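Local coordinates for protein fructose-bisphosphate aldolase (Slackia heliotrinireducens, PDB 4MOZ) that is an aldolase of the DeoC/LacD family, built as a TIM barrel whose eight parallel strands close into a ring surrounded by helices, at residues L175-R180 against A198-C203; A227-A232 against T236-A241. All blocks are in the same frame, centred on the assembly; numbering follows the deposited sequence.

Interaction 1 (L175-R180 against A198-C203); sequences LWIYPR and AGVALC
I177 and A201 make the closest meeting of 175-180 with 198-203: CD1 of I177 lies 3.7 Å from CB of A201. The same CD1 is 3.8 Å from N of A201 and 4.3 Å from CG1 of V200, so this methyl is a bump set in the shallow hollow between two consecutive residues of the helix. CG1 of I177 stands anti to the carbonyl carbon (chi1 -56°), and the extended chi2 of -167° then carries CD1 out to the helix. L175 meets A201 from further back along the strand, its CD1 4.2 Å from CA of A201. I177 thus bears on the A201 methyl itself, L175 chiefly on the CA beside it. The axes of 175-177 and 198-203 approach to 9.0 Å, consistent with the small side chain at A201. The side chains that meet are all apolar and buried, and no hydrogen bond crosses. L145 also touches both strand side chains, while V200 packs on L49 of a second subunit. Those two axes run at 147°, roughly antiparallel, as expected where strand 172-177 and helix 191-204 form the first two elements of a beta-alpha-beta unit in a TIM barrel.

Interaction 2 (A227-A232 against T236-A241); sequences AVASAA and TGLVCA
L238 reaches from its strand against the last turn of helix 222-232 and meets S230 and A229 along nearly its whole length. Its CB, directed at the helix, comes first to the hydroxyl of S230, at 3.9 Å from OG. One bond further, CG is 4.1 Å from that same OG. Both methyls also lie by the hydroxyl, CD1 at 3.8 Å and CD2 at 4.0 Å from OG of S230, and CD1 in addition reaches the helix backbone, 3.7 Å from N of S230, and the methyl of A229, 3.7 Å from its CB. CG stands anti to the backbone N of L238 (chi1 177°), which directs it to the helix, and chi2 of 152° then turns CD1 to A229 and N of S230. These are dispersion contacts; the hydroxyl's polar partner lies elsewhere, since OG of S230 hydrogen-bonds to O of G262, with O of L226 at most a weak, alternative acceptor. What joins the segments polarly is a water, which donates to O of S230 at 2.8 Å and to O of T236 at 2.9 Å. It thereby spans the short turn linking helix to strand and gives the S230 carbonyl, near the end of the helix, a partner. The 127 Å² buried here comes mostly from L238 and S230. In the fold, strand 237-240 lies beside strand 208-210, whose V209 touches L238. Helix 222-232 covers the outer side of the strand and is flanked by helix 191-204, where I194 packs on A229.

Interactions 1 and 2 lie in successive beta-alpha-beta units of one barrel, their centres about 10 Å apart, and both press a helix on the same sheet. Each is a buried contact, but interaction 1 involves only buried residues, whereas interaction 2 includes the partly exposed S230. The chemistry also differs: both set an alkyl group against an alanine, but 227-232/236-241 adds a serine hydroxyl and a water that links backbone carbonyls. The two meet directly through helix 191-204, as CB of A198 lies 3.4 Å from O of A229 and 4.1 Å from CD1 of L238. Both also border the second subunit, where A232 O accepts a hydrogen bond from K45 of that chain.

Interaction 1 (L175-R180 against A198-C203)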
loop_
_atom_site.group_PDB
_atom_site.type_symbol
_atom_site.label_atom_id
_atom_site.label_comp_id
_atom_site.label_asym_id
_atom_site.label_seq_id
_atom_site.Cartn_x
_atom_site.Cartn_y
_atom_site.Cartn_z
ATOM N N LEU C 175 8.028 -22.899 -6.483
ATOM C CA LEU C 175 6.854 -22.140 -6.876
ATOM C C LEU C 175 5.786 -23.061 -7.446
ATOM O O LEU C 175 6.062 -23.854 -8.344
ATOM C CB LEU C 175 7.220 -21.058 -7.895
ATOM C CG LEU C 175 8.177 -19.946 -7.451
ATOM C CD1 LEU C 175 8.459 -19.006 -8.614
ATOM C CD2 LEU C 175 7.628 -19.172 -6.257
ATOM N N TRP C 176 4.579 -22.975 -6.899
ATOM C CA TRP C 176 3.414 -23.585 -7.519
ATOM C C TRP C 176 2.912 -22.598 -8.517
ATOM O O TRP C 176 2.639 -21.455 -8.171
ATOM C CB TRP C 176 2.319 -23.813 -6.495
ATOM C CG TRP C 176 2.498 -25.004 -5.596
ATOM C CD1 TRP C 176 1.726 -26.160 -5.566
ATOM C CD2 TRP C 176 3.495 -25.179 -4.527
ATOM N NE1 TRP C 176 2.172 -27.020 -4.598
ATOM C CE2 TRP C 176 3.229 -26.494 -3.934
ATOM C CE3 TRP C 176 4.542 -24.413 -4.028
ATOM C CZ2 TRP C 176 3.991 -26.998 -2.884
ATOM C CZ3 TRP C 176 5.310 -24.931 -2.978
ATOM C CH2 TRP C 176 5.037 -26.194 -2.415
ATOM N N ILE C 177 2.792 -23.001 -9.771
ATOM C CA ILE C 177 2.275 -22.076 -10.767
ATOM C C ILE C 177 1.084 -22.673 -11.502
ATOM O O ILE C 177 1.238 -23.554 -12.348
ATOM C CB ILE C 177 3.366 -21.568 -11.734
ATOM C CG1 ILE C 177 4.522 -20.932 -10.944
ATOM C CG2 ILE C 177 2.765 -20.563 -12.705
ATOM C CD1 ILE C 177 5.513 -20.130 -11.771
ATOM N N TYR C 178 -0.102 -22.189 -11.139
ATOM C CA TYR C 178 -1.355 -22.653 -11.710
ATOM C C TYR C 178 -2.061 -21.502 -12.408
ATOM O O TYR C 178 -2.784 -20.744 -11.763
ATOM C CB TYR C 178 -2.273 -23.194 -10.617
ATOM C CG TYR C 178 -1.732 -24.359 -9.825
ATOM C CD1 TYR C 178 -1.203 -25.484 -10.461
ATOM C CD2 TYR C 178 -1.789 -24.353 -8.435
ATOM C CE1 TYR C 178 -0.726 -26.558 -9.730
ATOM C CE2 TYR C 178 -1.316 -25.423 -7.698
ATOM C CZ TYR C 178 -0.791 -26.519 -8.349
ATOM O OH TYR C 178 -0.329 -27.578 -7.609
ATOM N N PRO C 179 -1.848 -21.351 -13.725
ATOM C CA PRO C 179 -2.595 -20.317 -14.432
ATOM C C PRO C 179 -4.095 -20.508 -14.226
ATOM O O PRO C 179 -4.659 -21.541 -14.589
ATOM C CB PRO C 179 -2.185 -20.528 -15.888
ATOM C CG PRO C 179 -0.795 -21.067 -15.789
ATOM C CD PRO C 179 -0.820 -21.970 -14.584
ATOM N N ARG C 180 -4.720 -19.521 -13.600
ATOM C CA ARG C 180 -6.120 -19.614 -13.230
ATOM C C ARG C 180 -6.776 -18.248 -13.293
ATOM O O ARG C 180 -6.205 -17.244 -12.863
ATOM C CB ARG C 180 -6.275 -20.205 -11.826
ATOM C CG ARG C 180 -7.712 -20.566 -11.463
ATOM C CD ARG C 180 -7.782 -21.352 -10.160
ATOM N NE ARG C 180 -7.041 -22.609 -10.250
ATOM C CZ ARG C 180 -6.573 -23.292 -9.208
ATOM N NH1 ARG C 180 -6.764 -22.851 -7.968
ATOM N NH2 ARG C 180 -5.906 -24.423 -9.411
ATOM N N ALA C 198 5.890 -23.026 -16.483
ATOM C CA ALA C 198 7.212 -23.549 -16.163
ATOM C C ALA C 198 8.324 -22.547 -16.473
ATOM O O ALA C 198 9.257 -22.391 -15.684
ATOM C CB ALA C 198 7.454 -24.859 -16.895
ATOM N N GLY C 199 8.213 -21.862 -17.610
ATOM C CA GLY C 199 9.195 -20.849 -18.009
ATOM C C GLY C 199 9.225 -19.624 -17.107
ATOM O O GLY C 199 10.290 -19.048 -16.862
ATOM N N VAL C 200 8.058 -19.227 -16.603
ATOM C CA VAL C 200 7.965 -18.079 -15.696
ATOM C C VAL C 200 8.746 -18.337 -14.406
ATOM O O VAL C 200 9.476 -17.458 -13.926
ATOM C CB VAL C 200 6.496 -17.708 -15.385
ATOM C CG1 VAL C 200 6.406 -16.725 -14.223
ATOM C CG2 VAL C 200 5.826 -17.131 -16.624
ATOM N N ALA C 201 8.603 -19.550 -13.866
ATOM C CA ALA C 201 9.285 -19.933 -12.629
ATOM C C ALA C 201 10.797 -19.751 -12.728
ATOM O O ALA C 201 11.438 -19.302 -11.770
ATOM C CB ALA C 201 8.944 -21.362 -12.255
ATOM N N LEU C 202 11.358 -20.106 -13.882
ATOM C CA LEU C 202 12.779 -19.870 -14.156
ATOM C C LEU C 202 13.118 -18.381 -14.115
ATOM O O LEU C 202 14.092 -17.980 -13.468
ATOM C CB LEU C 202 13.198 -20.468 -15.502
ATOM C CG LEU C 202 14.635 -20.154 -15.959
ATOM C CD1 LEU C 202 15.674 -20.703 -14.990
ATOM C CD2 LEU C 202 14.889 -20.690 -17.353
ATOM N N CYS C 203 12.308 -17.570 -14.792
ATOM C CA CYS C 203 12.560 -16.132 -14.862
ATOM C C CYS C 203 12.518 -15.456 -13.490
ATOM O O CYS C 203 13.260 -14.507 -13.246
ATOM C CB CYS C 203 11.596 -15.463 -15.833
ATOM S SG CYS C 203 11.845 -16.004 -17.539
#

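Interaction 2 (A227-A232 against T236-A241)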
loop_
_atom_site.group_PDB
_atom_site.type_symbol
_atom_site.label_atom_id
_atom_site.label_comp_id
_atom_site.label_asym_id
_atom_site.label_seq_id
_atom_site.Cartn_x
_atom_site.Cartn_y
_atom_site.Cartn_z
ATOM N N ALA C 227 7.323 -32.807 -21.402
ATOM C CA ALA C 227 8.727 -32.651 -21.806
ATOM C C ALA C 227 9.041 -31.235 -22.297
ATOM O O ALA C 227 10.118 -30.705 -22.021
ATOM C CB ALA C 227 9.107 -33.680 -22.860
ATOM N N VAL C 228 8.094 -30.631 -23.013
ATOM C CA VAL C 228 8.234 -29.259 -23.501
ATOM C C VAL C 228 8.328 -28.265 -22.329
ATOM O O VAL C 228 9.122 -27.318 -22.366
ATOM C CB VAL C 228 7.072 -28.891 -24.454
ATOM C CG1 VAL C 228 7.134 -27.428 -24.867
ATOM C CG2 VAL C 228 7.101 -29.789 -25.683
ATOM N N ALA C 229 7.531 -28.504 -21.291
ATOM C CA ALA C 229 7.537 -27.664 -20.098
ATOM C C ALA C 229 8.831 -27.814 -19.299
ATOM O O ALA C 229 9.380 -26.823 -18.812
ATOM C CB ALA C 229 6.329 -27.970 -19.226
ATOM N N SER C 230 9.313 -29.050 -19.177
ATOM C CA SER C 230 10.572 -29.318 -18.489
ATOM C C SER C 230 11.734 -28.631 -19.198
ATOM O O SER C 230 12.675 -28.167 -18.550
ATOM C CB SER C 230 10.822 -30.820 -18.387
ATOM O OG SER C 230 9.888 -31.420 -17.505
ATOM N N ALA C 231 11.651 -28.565 -20.527
ATOM C CA ALA C 231 12.647 -27.875 -21.335
ATOM C C ALA C 231 12.572 -26.366 -21.102
ATOM O O ALA C 231 13.601 -25.725 -20.877
ATOM C CB ALA C 231 12.472 -28.212 -22.811
ATOM N N ALA C 232 11.353 -25.818 -21.128
ATOM C CA ALA C 232 11.119 -24.384 -20.909
ATOM C C ALA C 232 11.606 -23.894 -19.543
ATOM O O ALA C 232 12.082 -22.764 -19.416
ATOM C CB ALA C 232 9.648 -24.052 -21.095
ATOM N N THR C 236 15.601 -24.674 -13.799
ATOM C CA THR C 236 14.614 -24.835 -12.729
ATOM C C THR C 236 13.996 -26.224 -12.892
ATOM O O THR C 236 13.482 -26.557 -13.961
ATOM C CB THR C 236 13.523 -23.734 -12.776
ATOM O OG1 THR C 236 14.107 -22.467 -12.460
ATOM C CG2 THR C 236 12.393 -24.014 -11.784
ATOM N N GLY C 237 14.067 -27.034 -11.839
ATOM C CA GLY C 237 13.524 -28.390 -11.866
ATOM C C GLY C 237 12.012 -28.383 -11.811
ATOM O O GLY C 237 11.418 -27.717 -10.963
ATOM N N LEU C 238 11.385 -29.119 -12.721
ATOM C CA LEU C 238 9.932 -29.182 -12.773
ATOM C C LEU C 238 9.430 -30.370 -11.965
ATOM O O LEU C 238 9.924 -31.488 -12.117
ATOM C CB LEU C 238 9.454 -29.273 -14.222
ATOM C CG LEU C 238 7.952 -29.414 -14.488
ATOM C CD1 LEU C 238 7.615 -28.814 -15.844
ATOM C CD2 LEU C 238 7.492 -30.866 -14.395
ATOM N N VAL C 239 8.460 -30.128 -11.094
ATOM C CA VAL C 239 7.802 -31.229 -10.401
ATOM C C VAL C 239 6.336 -31.241 -10.790
ATOM O O VAL C 239 5.735 -30.193 -11.036
ATOM C CB VAL C 239 8.002 -31.214 -8.865
ATOM C CG1 VAL C 239 9.472 -31.022 -8.514
ATOM C CG2 VAL C 239 7.159 -30.147 -8.196
ATOM N N CYS C 240 5.771 -32.434 -10.871
ATOM C CA CYS C 240 4.404 -32.579 -11.312
ATOM C C CYS C 240 3.598 -33.375 -10.288
ATOM O O CYS C 240 4.033 -33.547 -9.142
ATOM C CB CYS C 240 4.391 -33.249 -12.684
ATOM S SG CYS C 240 2.913 -32.899 -13.647
ATOM N N ALA C 241 2.423 -33.847 -10.695
ATOM C CA ALA C 241 1.556 -34.629 -9.817
ATOM C C ALA C 241 0.829 -35.732 -10.589
ATOM O O ALA C 241 0.509 -35.574 -11.766
ATOM C CB ALA C 241 0.556 -33.718 -9.110
HETATM O O HOH W 1 13.151 -28.708 -15.825
#